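Local coordinates for protein heat shock protease HtrA (Thermotoga maritima, PDB 1L1J) that probably cleaves proteins as an ATP-independent serine endopeptidase of the heat-shock response, and is represented here by its protease domain, at residues V18-V23 against Y73-G78; P33-F38 against N198-N203; V84-G89 against K116-E121; K41-L46 against G138-F143. All coordinates share one frame; numbering follows the deposited sequence.

Contact 1: residues V18-V23 against Y73-G78; sequences VKIDVV and YHVVGG
Ile-20, on strand 17-23, meets Val-75 and Val-76 of the short helix 73-76 in a small, fully buried apolar contact. The branch methyl CG2 of Ile-20 does most of the work. It lies 3.5 Å from Val-76 CG2 and 4.1 Å from Val-75 CG1, so this one methyl touches both valines. Its position follows from the first torsion (chi1 -59°), which sets CG1 beside the backbone N and swings CG2 anti to it. The longer arm of Ile-20 adds a looser approach, CD1 standing 4.2 Å from Val-76 CG2. Each valine offers a different methyl: Val-75 uses CG1 and Val-76 uses CG2. Both side chains run roughly perpendicular to that of Ile-20.

The helix carries His-74, the predicted charge-relay histidine of this trypsin-like domain, whose ND1 is hydrogen-bonded to Asp-104. Through the two valines the helix that carries His-74 packs against strand 17-23 of the N-terminal barrel. Strand 17-23 lies in an antiparallel sheet between strands 83-85 and 54-64. Next to the contact, Thr-71 of strand 68-72 touches both Ile-20 and Val-76, and Ile-108 of strand 105-109 packs on Val-76, so that the helix is seated against the barrel wall.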
loop_
_atom_site.group_PDB
_atom_site.type_symbol
_atom_site.label_atom_id
_atom_site.label_comp_id
_atom_site.label_asym_id
_atom_site.label_seq_id
_atom_site.Cartn_x
_atom_site.Cartn_y
_atom_site.Cartn_z
ATOM N N VAL A 18 -5.519 -2.068 5.616
ATOM C CA VAL A 18 -5.359 -3.468 5.983
ATOM C C VAL A 18 -3.983 -4.065 5.779
ATOM O O VAL A 18 -3.105 -3.459 5.180
ATOM C CB VAL A 18 -6.337 -4.358 5.190
ATOM C CG1 VAL A 18 -7.729 -3.772 5.215
ATOM C CG2 VAL A 18 -5.848 -4.505 3.759
ATOM N N LYS A 19 -3.838 -5.287 6.279
ATOM C CA LYS A 19 -2.619 -6.084 6.190
ATOM C C LYS A 19 -2.848 -7.137 5.095
ATOM O O LYS A 19 -3.988 -7.476 4.787
ATOM C CB LYS A 19 -2.370 -6.781 7.538
ATOM C CG LYS A 19 -1.448 -7.997 7.484
ATOM C CD LYS A 19 -1.529 -8.819 8.769
ATOM C CE LYS A 19 -0.696 -10.109 8.661
ATOM N NZ LYS A 19 -0.904 -11.059 9.801
ATOM N N ILE A 20 -1.778 -7.653 4.507
ATOM C CA ILE A 20 -1.931 -8.662 3.474
ATOM C C ILE A 20 -0.821 -9.705 3.569
ATOM O O ILE A 20 0.314 -9.472 3.142
ATOM C CB ILE A 20 -1.938 -8.019 2.071
ATOM C CG1 ILE A 20 -3.094 -7.020 1.977
ATOM C CG2 ILE A 20 -2.092 -9.093 1.006
ATOM C CD1 ILE A 20 -3.225 -6.348 0.647
ATOM N N ASP A 21 -1.161 -10.851 4.154
ATOM C CA ASP A 21 -0.216 -11.947 4.330
ATOM C C ASP A 21 -0.583 -13.119 3.430
ATOM O O ASP A 21 -1.739 -13.532 3.370
ATOM C CB ASP A 21 -0.158 -12.382 5.811
ATOM C CG ASP A 21 -1.542 -12.517 6.458
ATOM O OD1 ASP A 21 -2.372 -11.591 6.324
ATOM O OD2 ASP A 21 -1.797 -13.545 7.129
ATOM N N VAL A 22 0.421 -13.632 2.724
ATOM C CA VAL A 22 0.262 -14.740 1.786
ATOM C C VAL A 22 1.204 -15.892 2.145
ATOM O O VAL A 22 2.429 -15.741 2.084
ATOM C CB VAL A 22 0.570 -14.252 0.348
ATOM C CG1 VAL A 22 0.528 -15.416 -0.637
ATOM C CG2 VAL A 22 -0.424 -13.172 -0.041
ATOM N N VAL A 23 0.632 -17.041 2.511
ATOM C CA VAL A 23 1.428 -18.211 2.893
ATOM C C VAL A 23 2.276 -18.762 1.740
ATOM O O VAL A 23 1.993 -18.502 0.566
ATOM C CB VAL A 23 0.527 -19.343 3.445
ATOM C CG1 VAL A 23 1.375 -20.551 3.840
ATOM C CG2 VAL A 23 -0.254 -18.841 4.647
ATOM N N TYR A 73 0.996 -4.729 -6.560
ATOM C CA TYR A 73 0.980 -6.024 -7.213
ATOM C C TYR A 73 2.079 -6.916 -6.678
ATOM O O TYR A 73 1.861 -8.102 -6.477
ATOM C CB TYR A 73 1.153 -5.892 -8.721
ATOM C CG TYR A 73 1.067 -7.233 -9.424
ATOM C CD1 TYR A 73 -0.148 -7.920 -9.500
ATOM C CD2 TYR A 73 2.201 -7.834 -9.987
ATOM C CE1 TYR A 73 -0.236 -9.164 -10.110
ATOM C CE2 TYR A 73 2.125 -9.081 -10.602
ATOM C CZ TYR A 73 0.900 -9.738 -10.658
ATOM O OH TYR A 73 0.791 -10.971 -11.259
ATOM N N HIS A 74 3.264 -6.357 -6.455
ATOM C CA HIS A 74 4.367 -7.164 -5.947
ATOM C C HIS A 74 3.982 -7.775 -4.610
ATOM O O HIS A 74 4.468 -8.838 -4.239
ATOM C CB HIS A 74 5.652 -6.327 -5.807
ATOM C CG HIS A 74 5.596 -5.277 -4.733
ATOM N ND1 HIS A 74 5.762 -3.933 -4.998
ATOM C CD2 HIS A 74 5.433 -5.375 -3.392
ATOM C CE1 HIS A 74 5.704 -3.253 -3.869
ATOM N NE2 HIS A 74 5.505 -4.105 -2.880
ATOM N N VAL A 75 3.097 -7.109 -3.884
ATOM C CA VAL A 75 2.671 -7.632 -2.598
ATOM C C VAL A 75 1.876 -8.902 -2.872
ATOM O O VAL A 75 2.411 -9.998 -2.742
ATOM C CB VAL A 75 1.823 -6.582 -1.814
ATOM C CG1 VAL A 75 1.213 -7.198 -0.562
ATOM C CG2 VAL A 75 2.715 -5.411 -1.421
ATOM N N VAL A 76 0.617 -8.750 -3.281
ATOM C CA VAL A 76 -0.258 -9.883 -3.582
ATOM C C VAL A 76 0.206 -10.663 -4.809
ATOM O O VAL A 76 0.302 -11.887 -4.772
ATOM C CB VAL A 76 -1.712 -9.418 -3.807
ATOM C CG1 VAL A 76 -2.535 -10.542 -4.412
ATOM C CG2 VAL A 76 -2.326 -8.983 -2.484
ATOM N N GLY A 77 0.488 -9.954 -5.894
ATOM C CA GLY A 77 0.939 -10.612 -7.111
ATOM C C GLY A 77 0.087 -11.809 -7.489
ATOM O O GLY A 77 -1.080 -11.897 -7.097
ATOM N N GLY A 78 0.654 -12.729 -8.260
ATOM C CA GLY A 78 -0.101 -13.910 -8.634
ATOM C C GLY A 78 -0.259 -14.767 -7.391
ATOM O O GLY A 78 0.575 -15.641 -7.128
#

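Contact 2: residues P33-F38 against N198-N203; sequences PYFEQF and NTAIVN
Tyr-34 and Asn-203 bring the two backbones nearest, their CA atoms 6.8 Å apart, where the first turn of helix 33-42 faces the irregular chain that leaves strand 193-198. In this trypsin-like fold the helix belongs to the long insertion between the first two strands, the LA loop of HtrA proteases, and it lies beside the predicted catalytic site. Asn-203 CB sits over one face of the Tyr-34 ring in a CH-pi contact, 3.5 Å from the ring centroid and only 11° off the normal, almost directly above the middle of the face. A first torsion of -163°, which places CG anti to the backbone N, carries the ring out to this position. Its hydroxyl is fixed beyond the segment by a hydrogen bond with Gln-205 N. A serine in place of Tyr-34 would probably leave the CB of Asn-203 without its aromatic cover and the backbone N-H of Gln-205 without this partner.

Phe-35 reaches the same chain two and three residues earlier, at Ile-201 and Ala-200. CE2 of Phe-35 is 4.3 Å from Ala-200 CB, and the ring also meets the His-74 ring edge-to-face. Ala-200 N is hydrogen-bonded to Ser-183 OG, so Phe-35 meets the predicted triad at His-74 and, through Ala-200, a neighbour of Ser-183, consistent with a lid over the active site. At the edge of the Phe-35 ring, near its plane, CZ comes within 3.7 Å of Ile-201 CA.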
loop_
_atom_site.group_PDB
_atom_site.type_symbol
_atom_site.label_atom_id
_atom_site.label_comp_id
_atom_site.label_asym_id
_atom_site.label_seq_id
_atom_site.Cartn_x
_atom_site.Cartn_y
_atom_site.Cartn_z
ATOM N N PRO A 33 13.771 -10.883 -2.205
ATOM C CA PRO A 33 14.714 -10.831 -1.077
ATOM C C PRO A 33 14.878 -9.498 -0.350
ATOM O O PRO A 33 15.258 -9.476 0.826
ATOM C CB PRO A 33 16.030 -11.331 -1.692
ATOM C CG PRO A 33 15.831 -11.180 -3.191
ATOM C CD PRO A 33 14.394 -11.571 -3.348
ATOM N N TYR A 34 14.596 -8.393 -1.029
ATOM C CA TYR A 34 14.725 -7.097 -0.384
ATOM C C TYR A 34 13.660 -6.989 0.712
ATOM O O TYR A 34 13.967 -6.677 1.867
ATOM C CB TYR A 34 14.546 -5.958 -1.402
ATOM C CG TYR A 34 15.053 -4.615 -0.901
ATOM C CD1 TYR A 34 16.415 -4.302 -0.949
ATOM C CD2 TYR A 34 14.188 -3.700 -0.293
ATOM C CE1 TYR A 34 16.909 -3.121 -0.398
ATOM C CE2 TYR A 34 14.670 -2.518 0.266
ATOM C CZ TYR A 34 16.034 -2.236 0.213
ATOM O OH TYR A 34 16.531 -1.092 0.801
ATOM N N PHE A 35 12.417 -7.283 0.334
ATOM C CA PHE A 35 11.252 -7.200 1.219
ATOM C C PHE A 35 11.253 -8.119 2.449
ATOM O O PHE A 35 10.856 -7.705 3.544
ATOM C CB PHE A 35 9.980 -7.437 0.397
ATOM C CG PHE A 35 9.767 -6.427 -0.697
ATOM C CD1 PHE A 35 10.771 -6.158 -1.626
ATOM C CD2 PHE A 35 8.557 -5.751 -0.810
ATOM C CE1 PHE A 35 10.579 -5.229 -2.652
ATOM C CE2 PHE A 35 8.354 -4.819 -1.833
ATOM C CZ PHE A 35 9.372 -4.562 -2.756
ATOM N N GLU A 36 11.677 -9.365 2.269
ATOM C CA GLU A 36 11.723 -10.302 3.381
ATOM C C GLU A 36 12.771 -9.853 4.389
ATOM O O GLU A 36 12.620 -10.068 5.589
ATOM C CB GLU A 36 12.030 -11.711 2.871
ATOM C CG GLU A 36 12.713 -12.635 3.865
ATOM C CD GLU A 36 14.227 -12.687 3.665
ATOM O OE1 GLU A 36 14.666 -12.944 2.517
ATOM O OE2 GLU A 36 14.977 -12.477 4.649
ATOM N N GLN A 37 13.822 -9.203 3.901
ATOM C CA GLN A 37 14.876 -8.750 4.787
ATOM C C GLN A 37 14.444 -7.539 5.598
ATOM O O GLN A 37 14.908 -7.341 6.726
ATOM C CB GLN A 37 16.142 -8.415 3.994
ATOM C CG GLN A 37 17.435 -8.805 4.724
ATOM C CD GLN A 37 18.669 -8.059 4.218
ATOM O OE1 GLN A 37 18.960 -8.037 3.011
ATOM N NE2 GLN A 37 19.404 -7.443 5.147
ATOM N N PHE A 38 13.555 -6.724 5.033
ATOM C CA PHE A 38 13.080 -5.537 5.742
ATOM C C PHE A 38 12.275 -5.948 6.970
ATOM O O PHE A 38 12.539 -5.480 8.082
ATOM C CB PHE A 38 12.209 -4.664 4.839
ATOM C CG PHE A 38 11.672 -3.434 5.523
ATOM C CD1 PHE A 38 12.484 -2.332 5.741
ATOM C CD2 PHE A 38 10.360 -3.394 5.982
ATOM C CE1 PHE A 38 11.998 -1.207 6.406
ATOM C CE2 PHE A 38 9.862 -2.267 6.653
ATOM C CZ PHE A 38 10.684 -1.179 6.864
ATOM N N ASN A 198 1.322 3.937 -1.807
ATOM C CA ASN A 198 2.718 3.795 -1.382
ATOM C C ASN A 198 3.328 2.552 -2.016
ATOM O O ASN A 198 2.799 1.461 -1.846
ATOM C CB ASN A 198 2.803 3.641 0.136
ATOM C CG ASN A 198 2.017 4.686 0.872
ATOM O OD1 ASN A 198 1.935 5.839 0.446
ATOM N ND2 ASN A 198 1.440 4.297 1.998
ATOM N N THR A 199 4.431 2.704 -2.743
ATOM C CA THR A 199 5.056 1.542 -3.361
ATOM C C THR A 199 6.543 1.487 -3.073
ATOM O O THR A 199 7.300 2.424 -3.357
ATOM C CB THR A 199 4.838 1.482 -4.901
ATOM O OG1 THR A 199 6.069 1.755 -5.575
ATOM C CG2 THR A 199 3.799 2.485 -5.336
ATOM N N ALA A 200 6.947 0.359 -2.502
ATOM C CA ALA A 200 8.323 0.138 -2.135
ATOM C C ALA A 200 9.163 -0.600 -3.165
ATOM O O ALA A 200 10.370 -0.688 -2.975
ATOM C CB ALA A 200 8.386 -0.596 -0.808
ATOM N N ILE A 201 8.577 -1.137 -4.241
ATOM C CA ILE A 201 9.420 -1.845 -5.219
ATOM C C ILE A 201 10.727 -1.059 -5.370
ATOM O O ILE A 201 11.810 -1.647 -5.506
ATOM C CB ILE A 201 8.758 -2.020 -6.635
ATOM C CG1 ILE A 201 7.726 -0.917 -6.902
ATOM C CG2 ILE A 201 8.164 -3.425 -6.764
ATOM C CD1 ILE A 201 7.086 -0.974 -8.306
ATOM N N VAL A 202 10.621 0.270 -5.334
ATOM C CA VAL A 202 11.806 1.105 -5.410
ATOM C C VAL A 202 12.442 0.903 -4.039
ATOM O O VAL A 202 12.396 1.780 -3.170
ATOM C CB VAL A 202 11.460 2.586 -5.611
ATOM C CG1 VAL A 202 12.730 3.367 -5.906
ATOM C CG2 VAL A 202 10.471 2.738 -6.736
ATOM N N ASN A 203 12.994 -0.297 -3.871
ATOM C CA ASN A 203 13.656 -0.780 -2.663
ATOM C C ASN A 203 13.644 0.106 -1.399
ATOM O O ASN A 203 12.969 -0.230 -0.416
ATOM C CB ASN A 203 15.085 -1.201 -3.033
ATOM C CG ASN A 203 15.111 -2.190 -4.194
ATOM O OD1 ASN A 203 14.574 -1.918 -5.269
ATOM N ND2 ASN A 203 15.734 -3.345 -3.978
#

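Contact 3: residues V84-G89 against K116-E121; sequences VTMLDG and KFPYLE
The carbonyl O of Met-86 accepts a 3.0 Å hydrogen bond from Gly-89 N, closing a type I beta turn just beyond strand 83-85. From the first residue of that turn the Met-86 side chain reaches across to the loop before strand 121-122. It runs extended through chi2 and then bends at chi3 (85°), which offers its last two atoms to different partners. SD makes an oblique Met-aromatic contact with Phe-117, 5.0 Å from the ring centroid and 52° off the normal; its closest ring atom is CD1, at 4.1 Å. The terminal methyl CE comes up against the CG and CD corner of the Pro-118 ring, 4.0 Å from each.

Other parts of the N-terminal barrel surround the pair. Tyr-92 of strand 91-93 touches Met-86 and meets the Phe-117 ring at a steep angle, while Ile-62 of strand 54-64 also packs on Phe-117. The contact thus joins a turn at the edge of that barrel to the chain passing on toward the second one, away from the catalytic residues. With sulfur, methyl, ring and proline as its material, it is held by dispersion and burial of apolar surface rather than by directed bonds.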
loop_
_atom_site.group_PDB
_atom_site.type_symbol
_atom_site.label_atom_id
_atom_site.label_comp_id
_atom_site.label_asym_id
_atom_site.label_seq_id
_atom_site.Cartn_x
_atom_site.Cartn_y
_atom_site.Cartn_z
ATOM N N VAL A 84 -6.249 -11.319 4.496
ATOM C CA VAL A 84 -6.403 -9.906 4.815
ATOM C C VAL A 84 -6.781 -9.704 6.276
ATOM O O VAL A 84 -7.771 -10.260 6.751
ATOM C CB VAL A 84 -7.477 -9.246 3.921
ATOM C CG1 VAL A 84 -7.977 -7.950 4.554
ATOM C CG2 VAL A 84 -6.884 -8.951 2.561
ATOM N N THR A 85 -5.994 -8.904 6.987
ATOM C CA THR A 85 -6.274 -8.643 8.395
ATOM C C THR A 85 -6.645 -7.159 8.593
ATOM O O THR A 85 -6.023 -6.271 8.004
ATOM C CB THR A 85 -5.052 -9.018 9.275
ATOM O OG1 THR A 85 -4.567 -10.317 8.900
ATOM C CG2 THR A 85 -5.443 -9.034 10.746
ATOM N N MET A 86 -7.661 -6.895 9.413
ATOM C CA MET A 86 -8.110 -5.526 9.651
ATOM C C MET A 86 -7.782 -4.961 11.031
ATOM O O MET A 86 -7.378 -5.682 11.945
ATOM C CB MET A 86 -9.620 -5.415 9.420
ATOM C CG MET A 86 -10.030 -5.033 8.005
ATOM S SD MET A 86 -11.823 -4.810 7.860
ATOM C CE MET A 86 -12.078 -3.095 8.378
ATOM N N LEU A 87 -7.974 -3.653 11.167
ATOM C CA LEU A 87 -7.693 -2.970 12.415
ATOM C C LEU A 87 -8.561 -3.448 13.559
ATOM O O LEU A 87 -8.089 -3.511 14.696
ATOM C CB LEU A 87 -7.863 -1.454 12.259
ATOM C CG LEU A 87 -6.592 -0.600 12.286
ATOM C CD1 LEU A 87 -6.993 0.855 12.415
ATOM C CD2 LEU A 87 -5.696 -1.000 13.449
ATOM N N ASP A 88 -9.823 -3.776 13.281
ATOM C CA ASP A 88 -10.705 -4.234 14.355
ATOM C C ASP A 88 -10.272 -5.619 14.841
ATOM O O ASP A 88 -10.705 -6.080 15.892
ATOM C CB ASP A 88 -12.186 -4.245 13.915
ATOM C CG ASP A 88 -12.478 -5.265 12.820
ATOM O OD1 ASP A 88 -11.701 -6.242 12.699
ATOM O OD2 ASP A 88 -13.497 -5.094 12.098
ATOM N N GLY A 89 -9.395 -6.263 14.072
ATOM C CA GLY A 89 -8.896 -7.578 14.439
ATOM C C GLY A 89 -9.372 -8.692 13.526
ATOM O O GLY A 89 -8.677 -9.686 13.337
ATOM N N LYS A 116 -21.200 -3.450 5.462
ATOM C CA LYS A 116 -20.170 -3.074 4.523
ATOM C C LYS A 116 -18.990 -2.563 5.339
ATOM O O LYS A 116 -19.088 -2.415 6.562
ATOM C CB LYS A 116 -20.705 -2.007 3.572
ATOM C CG LYS A 116 -21.884 -2.502 2.725
ATOM C CD LYS A 116 -22.302 -1.491 1.647
ATOM C CE LYS A 116 -23.355 -2.088 0.719
ATOM N NZ LYS A 116 -23.680 -1.195 -0.425
ATOM N N PHE A 117 -17.879 -2.299 4.663
ATOM C CA PHE A 117 -16.661 -1.843 5.322
ATOM C C PHE A 117 -16.401 -0.349 5.191
ATOM O O PHE A 117 -17.080 0.355 4.435
ATOM C CB PHE A 117 -15.468 -2.576 4.721
ATOM C CG PHE A 117 -15.603 -4.064 4.728
ATOM C CD1 PHE A 117 -15.412 -4.788 5.896
ATOM C CD2 PHE A 117 -15.910 -4.747 3.558
ATOM C CE1 PHE A 117 -15.521 -6.180 5.899
ATOM C CE2 PHE A 117 -16.024 -6.138 3.553
ATOM C CZ PHE A 117 -15.829 -6.855 4.727
ATOM N N PRO A 118 -15.422 0.160 5.956
ATOM C CA PRO A 118 -15.061 1.580 5.903
ATOM C C PRO A 118 -14.164 1.729 4.675
ATOM O O PRO A 118 -13.461 0.787 4.300
ATOM C CB PRO A 118 -14.306 1.794 7.211
ATOM C CG PRO A 118 -13.664 0.455 7.446
ATOM C CD PRO A 118 -14.788 -0.494 7.116
ATOM N N TYR A 119 -14.179 2.895 4.044
ATOM C CA TYR A 119 -13.369 3.069 2.848
ATOM C C TYR A 119 -12.812 4.468 2.678
ATOM O O TYR A 119 -13.352 5.440 3.215
ATOM C CB TYR A 119 -14.197 2.723 1.618
ATOM C CG TYR A 119 -15.396 3.619 1.475
ATOM C CD1 TYR A 119 -15.475 4.547 0.438
ATOM C CD2 TYR A 119 -16.438 3.575 2.407
ATOM C CE1 TYR A 119 -16.568 5.415 0.329
ATOM C CE2 TYR A 119 -17.530 4.437 2.311
ATOM C CZ TYR A 119 -17.588 5.355 1.270
ATOM O OH TYR A 119 -18.668 6.205 1.161
ATOM N N LEU A 120 -11.730 4.552 1.904
ATOM C CA LEU A 120 -11.079 5.822 1.609
ATOM C C LEU A 120 -11.593 6.361 0.277
ATOM O O LEU A 120 -12.106 5.616 -0.542
ATOM C CB LEU A 120 -9.557 5.638 1.537
ATOM C CG LEU A 120 -8.711 5.387 2.795
ATOM C CD1 LEU A 120 -9.545 5.611 4.045
ATOM C CD2 LEU A 120 -8.146 3.979 2.763
ATOM N N GLU A 121 -11.462 7.661 0.067
ATOM C CA GLU A 121 -11.900 8.266 -1.178
ATOM C C GLU A 121 -10.687 8.691 -1.994
ATOM O O GLU A 121 -9.634 9.000 -1.443
ATOM C CB GLU A 121 -12.779 9.476 -0.890
ATOM C CG GLU A 121 -13.935 9.168 0.041
ATOM C CD GLU A 121 -14.926 10.317 0.143
ATOM O OE1 GLU A 121 -14.500 11.445 0.501
ATOM O OE2 GLU A 121 -16.127 10.089 -0.137
#

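Contact 4: residues K41-L46 against G138-F143; sequences KWFGEL and GNPLGF
Leu-141 fits against Phe-43 and Glu-45, one branch serving each neighbour most closely. Its CD2 lies 3.5 Å from Phe-43 CD2, approaching the ring obliquely, whereas CD1 sits at the edge of that ring, 3.9 Å from CE2. The same CD1 reaches the bent side chain of Glu-45, 3.7 Å from OE1; the Glu-45 chain crosses Leu-141 at about a right angle, setting the carboxylate against a methyl. Pro-140 adds its CG, 4.1 Å from Phe-43 CE2. An alanine in place of Leu-141 would lose both branches and is likely to open a gap beside the Phe-43 ring.

Two type I turns present these groups. Phe-43 to Leu-46, just past helix 33-42, is closed by Leu-46 N to Phe-43 O at 2.8 Å; Asn-139 to Gly-142 is closed by Gly-142 N to Asn-139 O at 2.9 Å. The second lies in the C-terminal barrel of the trypsin-like fold, between strands 133-138 and 146-160, and its Pro-140 is near Gly-181, a predicted substrate-binding residue.

Further out, Phe-38 packs on Phe-43, and Phe-39 of the same helix touches Pro-140. Leu-57 and Ser-59 of strand 54-64 also press on this proline, while Ser-59 OG is hydrogen-bonded to Asn-139 N.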
loop_
_atom_site.group_PDB
_atom_site.type_symbol
_atom_site.label_atom_id
_atom_site.label_comp_id
_atom_site.label_asym_id
_atom_site.label_seq_id
_atom_site.Cartn_x
_atom_site.Cartn_y
_atom_site.Cartn_z
ATOM N N LYS A 41 14.435 -7.980 9.571
ATOM C CA LYS A 41 15.340 -7.132 10.328
ATOM C C LYS A 41 14.720 -6.047 11.183
ATOM O O LYS A 41 15.334 -5.608 12.154
ATOM C CB LYS A 41 16.338 -6.501 9.364
ATOM C CG LYS A 41 16.743 -5.055 9.673
ATOM C CD LYS A 41 17.914 -4.931 10.661
ATOM C CE LYS A 41 18.533 -3.531 10.554
ATOM N NZ LYS A 41 19.723 -3.320 11.410
ATOM N N TRP A 42 13.510 -5.615 10.847
ATOM C CA TRP A 42 12.880 -4.525 11.596
ATOM C C TRP A 42 11.625 -4.822 12.401
ATOM O O TRP A 42 11.254 -4.044 13.273
ATOM C CB TRP A 42 12.582 -3.349 10.650
ATOM C CG TRP A 42 13.824 -2.679 10.128
ATOM C CD1 TRP A 42 14.397 -2.846 8.897
ATOM C CD2 TRP A 42 14.672 -1.782 10.847
ATOM N NE1 TRP A 42 15.553 -2.108 8.808
ATOM C CE2 TRP A 42 15.741 -1.442 9.990
ATOM C CE3 TRP A 42 14.629 -1.231 12.134
ATOM C CZ2 TRP A 42 16.771 -0.579 10.388
ATOM C CZ3 TRP A 42 15.648 -0.378 12.529
ATOM C CH2 TRP A 42 16.706 -0.056 11.653
ATOM N N PHE A 43 10.960 -5.934 12.119
ATOM C CA PHE A 43 9.744 -6.237 12.840
ATOM C C PHE A 43 9.845 -7.408 13.769
ATOM O O PHE A 43 9.386 -8.508 13.450
ATOM C CB PHE A 43 8.590 -6.443 11.864
ATOM C CG PHE A 43 7.993 -5.157 11.381
ATOM C CD1 PHE A 43 8.682 -4.352 10.477
ATOM C CD2 PHE A 43 6.777 -4.710 11.891
ATOM C CE1 PHE A 43 8.172 -3.125 10.091
ATOM C CE2 PHE A 43 6.262 -3.486 11.509
ATOM C CZ PHE A 43 6.965 -2.690 10.607
ATOM N N GLY A 44 10.433 -7.155 14.934
ATOM C CA GLY A 44 10.589 -8.193 15.928
ATOM C C GLY A 44 9.269 -8.794 16.346
ATOM O O GLY A 44 9.235 -9.703 17.179
ATOM N N GLU A 45 8.177 -8.280 15.780
ATOM C CA GLU A 45 6.850 -8.789 16.098
ATOM C C GLU A 45 6.503 -9.949 15.167
ATOM O O GLU A 45 5.387 -10.474 15.199
ATOM C CB GLU A 45 5.782 -7.702 15.946
ATOM C CG GLU A 45 6.020 -6.440 16.741
ATOM C CD GLU A 45 6.849 -5.413 15.987
ATOM O OE1 GLU A 45 6.662 -4.212 16.252
ATOM O OE2 GLU A 45 7.684 -5.802 15.143
ATOM N N LEU A 46 7.462 -10.337 14.332
ATOM C CA LEU A 46 7.253 -11.432 13.393
ATOM C C LEU A 46 7.562 -12.800 14.034
ATOM O O LEU A 46 8.675 -13.049 14.523
ATOM C CB LEU A 46 8.114 -11.203 12.137
ATOM C CG LEU A 46 7.459 -10.657 10.852
ATOM C CD1 LEU A 46 6.066 -10.091 11.096
ATOM C CD2 LEU A 46 8.373 -9.598 10.268
ATOM N N GLY A 138 0.389 2.568 6.825
ATOM C CA GLY A 138 0.650 1.156 6.612
ATOM C C GLY A 138 0.026 0.308 7.698
ATOM O O GLY A 138 -0.475 0.842 8.698
ATOM N N ASN A 139 0.066 -1.012 7.534
ATOM C CA ASN A 139 -0.538 -1.864 8.540
ATOM C C ASN A 139 -0.098 -3.321 8.480
ATOM O O ASN A 139 -0.896 -4.225 8.732
ATOM C CB ASN A 139 -2.059 -1.781 8.405
ATOM C CG ASN A 139 -2.778 -2.434 9.568
ATOM O OD1 ASN A 139 -2.167 -3.148 10.367
ATOM N ND2 ASN A 139 -4.085 -2.197 9.671
ATOM N N PRO A 140 1.185 -3.571 8.175
ATOM C CA PRO A 140 1.677 -4.950 8.089
ATOM C C PRO A 140 1.452 -5.864 9.302
ATOM O O PRO A 140 1.396 -7.086 9.148
ATOM C CB PRO A 140 3.154 -4.764 7.765
ATOM C CG PRO A 140 3.485 -3.507 8.449
ATOM C CD PRO A 140 2.309 -2.626 8.101
ATOM N N LEU A 141 1.336 -5.290 10.498
ATOM C CA LEU A 141 1.106 -6.106 11.686
ATOM C C LEU A 141 -0.380 -6.420 11.855
ATOM O O LEU A 141 -0.744 -7.400 12.504
ATOM C CB LEU A 141 1.630 -5.399 12.936
ATOM C CG LEU A 141 3.137 -5.130 12.918
ATOM C CD1 LEU A 141 3.547 -4.395 14.186
ATOM C CD2 LEU A 141 3.894 -6.445 12.790
ATOM N N GLY A 142 -1.225 -5.584 11.257
ATOM C CA GLY A 142 -2.664 -5.767 11.328
ATOM C C GLY A 142 -3.353 -5.042 12.479
ATOM O O GLY A 142 -4.340 -4.319 12.277
ATOM N N PHE A 143 -2.822 -5.220 13.687
ATOM C CA PHE A 143 -3.411 -4.629 14.887
ATOM C C PHE A 143 -3.036 -3.188 15.182
ATOM O O PHE A 143 -3.463 -2.634 16.194
ATOM C CB PHE A 143 -3.098 -5.508 16.100
ATOM C CG PHE A 143 -1.664 -5.915 16.192
ATOM C CD1 PHE A 143 -0.724 -5.067 16.755
ATOM C CD2 PHE A 143 -1.253 -7.149 15.702
ATOM C CE1 PHE A 143 0.618 -5.443 16.832
ATOM C CE2 PHE A 143 0.079 -7.536 15.772
ATOM C CZ PHE A 143 1.020 -6.684 16.339
#

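Overall arrangement
From the N terminus, strand 17-23 opens contact 1 and the following helix 33-42 opens contacts 2 and 4. Contact 1 closes at helix 73-76, crossing both of them. Contact 3 then opens and closes, from 84-89 to 116-121, wholly within contact 4, which ends at 138-143; contact 4 in turn lies within contact 2, completed at 198-203. Contact 1 lies within the N-terminal barrel and contact 3 ties that barrel to the chain leading to the second; they share its sheet through neighbouring strands 17-23 and 83-85, while contacts 2 and 4 fasten the helical insertion to loops of the C-terminal barrel. His-74 touches Phe-35 and Ile-201, joining contacts 1 and 2 at the predicted active site.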